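PDB 2C0H: mannan endo-1,4-beta-mannosidase from Mytilus edulis, which hydrolyses internal beta-1,4-mannosidic linkages in the backbones of mannans, galactomannans and glucomannans, releasing short manno-oligosaccharides. Local coordinates for residues 95-100 with 105-110. The protein carries 3 engineered substitutions. Sequence-based numbering, arbitrary orientation.
Sequences AYLHAA and ILIFFT
Ile107 fits among Tyr96, Leu97 and Ala100 where helix 89-102 lies against strand 106-113, the return half of the beta-alpha-beta crossover from strand 61-68 through this helix to strand 106-113 in the TIM barrel of this family 5 glycoside hydrolase. The segment axes run roughly antiparallel, at 147° and 8.7 Å apart.

Apolar packing carries most of the contact. The beta-branched Ile107 suits a strand, and its branches are shared out: CD1 and CG2 meet the Tyr96 ring, CD1 lying 3.8 Å from CE2, while CG1 rests 3.7 Å from Ala100 CB, a methyl small enough to let helix and strand draw close. Leu97 reaches in with CD2, which packs on Ile107 CG1 and, at 3.8 Å, on Ile107 CB. With CG anti to its own backbone N (chi1 -179°), Tyr96 carries its ring across Ile107, meeting CD1 obliquely; Phe47 meets the same ring, and Val62 of the adjacent strand 61-68 also touches it.

Phe109 extends the packing, its CE2 4.2 Å from Leu97 CD2. Ile107 CG2 sits 3.8 Å above the centre of one face of the Phe109 ring, a CH-pi contact within the strand, and Phe109 CZ approaches the edge of the Tyr96 ring at CD2. Leu106 and Phe108 turn from the helix, Phe108 meeting Trp321.

One backbone hydrogen bond closes the turn between helix and strand: Ile105 N donates to Ala100 O over 3.1 Å, nearly straight at 166°.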
loop_
_atom_site.group_PDB
_atom_site.type_symbol
_atom_site.label_atom_id
_atom_site.label_comp_id
_atom_site.label_asym_id
_atom_site.label_seq_id
_atom_site.Cartn_x
_atom_site.Cartn_y
_atom_site.Cartn_z
ATOM N N ALA A 95 -8.662 -18.070 -4.150
ATOM C CA ALA A 95 -10.099 -18.189 -3.837
ATOM C C ALA A 95 -10.671 -16.812 -3.544
ATOM O O ALA A 95 -11.782 -16.501 -3.971
ATOM C CB ALA A 95 -10.338 -19.115 -2.676
ATOM N N TYR A 96 -9.924 -16.010 -2.790
ATOM C CA TYR A 96 -10.330 -14.633 -2.477
ATOM C C TYR A 96 -10.407 -13.799 -3.739
ATOM O O TYR A 96 -11.358 -13.059 -3.951
ATOM C CB TYR A 96 -9.389 -13.985 -1.445
ATOM C CG TYR A 96 -9.753 -12.564 -1.038
ATOM C CD1 TYR A 96 -11.060 -12.229 -0.681
ATOM C CD2 TYR A 96 -8.788 -11.568 -0.957
ATOM C CE1 TYR A 96 -11.383 -10.929 -0.298
ATOM C CE2 TYR A 96 -9.112 -10.273 -0.572
ATOM C CZ TYR A 96 -10.412 -9.958 -0.241
ATOM O OH TYR A 96 -10.719 -8.657 0.151
ATOM N N LEU A 97 -9.396 -13.913 -4.588
ATOM C CA LEU A 97 -9.418 -13.189 -5.860
ATOM C C LEU A 97 -10.625 -13.576 -6.742
ATOM O O LEU A 97 -11.187 -12.709 -7.408
ATOM C CB LEU A 97 -8.081 -13.367 -6.609
ATOM C CG LEU A 97 -6.889 -12.641 -5.975
ATOM C CD1 LEU A 97 -5.589 -13.194 -6.574
ATOM C CD2 LEU A 97 -6.954 -11.116 -6.147
ATOM N N HIS A 98 -11.028 -14.852 -6.736
ATOM C CA HIS A 98 -12.201 -15.294 -7.511
ATOM C C HIS A 98 -13.470 -14.682 -6.935
ATOM O O HIS A 98 -14.335 -14.266 -7.691
ATOM C CB HIS A 98 -12.344 -16.809 -7.548
ATOM C CG HIS A 98 -11.322 -17.506 -8.388
ATOM N ND1 HIS A 98 -10.522 -16.858 -9.303
ATOM C CD2 HIS A 98 -10.988 -18.814 -8.454
ATOM C CE1 HIS A 98 -9.729 -17.740 -9.891
ATOM N NE2 HIS A 98 -9.990 -18.933 -9.391
ATOM N N ALA A 99 -13.575 -14.617 -5.613
ATOM C CA ALA A 99 -14.709 -13.934 -4.968
ATOM C C ALA A 99 -14.767 -12.447 -5.322
ATOM O O ALA A 99 -15.838 -11.908 -5.623
ATOM C CB ALA A 99 -14.639 -14.124 -3.455
ATOM N N ALA A 100 -13.618 -11.779 -5.306
ATOM C CA ALA A 100 -13.533 -10.360 -5.649
ATOM C C ALA A 100 -13.958 -10.136 -7.110
ATOM O O ALA A 100 -14.706 -9.206 -7.414
ATOM C CB ALA A 100 -12.116 -9.829 -5.412
ATOM N N ILE A 105 -14.254 -6.205 -8.023
ATOM C CA ILE A 105 -13.378 -5.472 -7.098
ATOM C C ILE A 105 -11.924 -5.909 -7.283
ATOM O O ILE A 105 -11.669 -7.102 -7.431
ATOM C CB ILE A 105 -13.859 -5.686 -5.654
ATOM C CG1 ILE A 105 -15.166 -4.886 -5.460
ATOM C CG2 ILE A 105 -12.815 -5.263 -4.669
ATOM C CD1 ILE A 105 -15.851 -5.134 -4.141
ATOM N N LEU A 106 -11.017 -4.935 -7.320
ATOM C CA LEU A 106 -9.566 -5.175 -7.383
ATOM C C LEU A 106 -8.959 -5.251 -5.990
ATOM O O LEU A 106 -9.222 -4.403 -5.126
ATOM C CB LEU A 106 -8.876 -4.048 -8.147
ATOM C CG LEU A 106 -9.190 -3.907 -9.629
ATOM C CD1 LEU A 106 -8.658 -2.576 -10.137
ATOM C CD2 LEU A 106 -8.595 -5.072 -10.445
ATOM N N ILE A 107 -8.068 -6.218 -5.796
ATOM C CA ILE A 107 -7.402 -6.406 -4.520
ATOM C C ILE A 107 -5.941 -5.945 -4.561
ATOM O O ILE A 107 -5.197 -6.283 -5.491
ATOM C CB ILE A 107 -7.459 -7.919 -4.095
ATOM C CG1 ILE A 107 -8.900 -8.454 -4.077
ATOM C CG2 ILE A 107 -6.761 -8.174 -2.773
ATOM C CD1 ILE A 107 -9.867 -7.666 -3.211
ATOM N N PHE A 108 -5.534 -5.220 -3.527
ATOM C CA PHE A 108 -4.136 -4.837 -3.320
ATOM C C PHE A 108 -3.626 -5.510 -2.048
ATOM O O PHE A 108 -4.142 -5.256 -0.967
ATOM C CB PHE A 108 -3.993 -3.319 -3.258
ATOM C CG PHE A 108 -4.320 -2.655 -4.556
ATOM C CD1 PHE A 108 -3.313 -2.357 -5.464
ATOM C CD2 PHE A 108 -5.634 -2.397 -4.902
ATOM C CE1 PHE A 108 -3.612 -1.790 -6.680
ATOM C CE2 PHE A 108 -5.939 -1.830 -6.142
ATOM C CZ PHE A 108 -4.916 -1.502 -7.003
ATOM N N PHE A 109 -2.627 -6.382 -2.178
ATOM C CA PHE A 109 -2.044 -7.078 -1.042
ATOM C C PHE A 109 -0.832 -6.304 -0.472
ATOM O O PHE A 109 0.088 -5.925 -1.203
ATOM C CB PHE A 109 -1.581 -8.489 -1.443
ATOM C CG PHE A 109 -2.697 -9.469 -1.724
ATOM C CD1 PHE A 109 -3.420 -10.030 -0.678
ATOM C CD2 PHE A 109 -2.958 -9.900 -3.007
ATOM C CE1 PHE A 109 -4.413 -10.966 -0.914
ATOM C CE2 PHE A 109 -3.960 -10.829 -3.254
ATOM C CZ PHE A 109 -4.681 -11.369 -2.206
ATOM N N THR A 110 -0.830 -6.057 0.837
ATOM C CA THR A 110 0.287 -5.377 1.509
ATOM C C THR A 110 1.166 -6.416 2.204
ATOM O O THR A 110 0.705 -7.153 3.074
ATOM C CB THR A 110 -0.211 -4.356 2.555
ATOM O OG1 THR A 110 -1.100 -3.444 1.917
ATOM C CG2 THR A 110 0.907 -3.569 3.141
#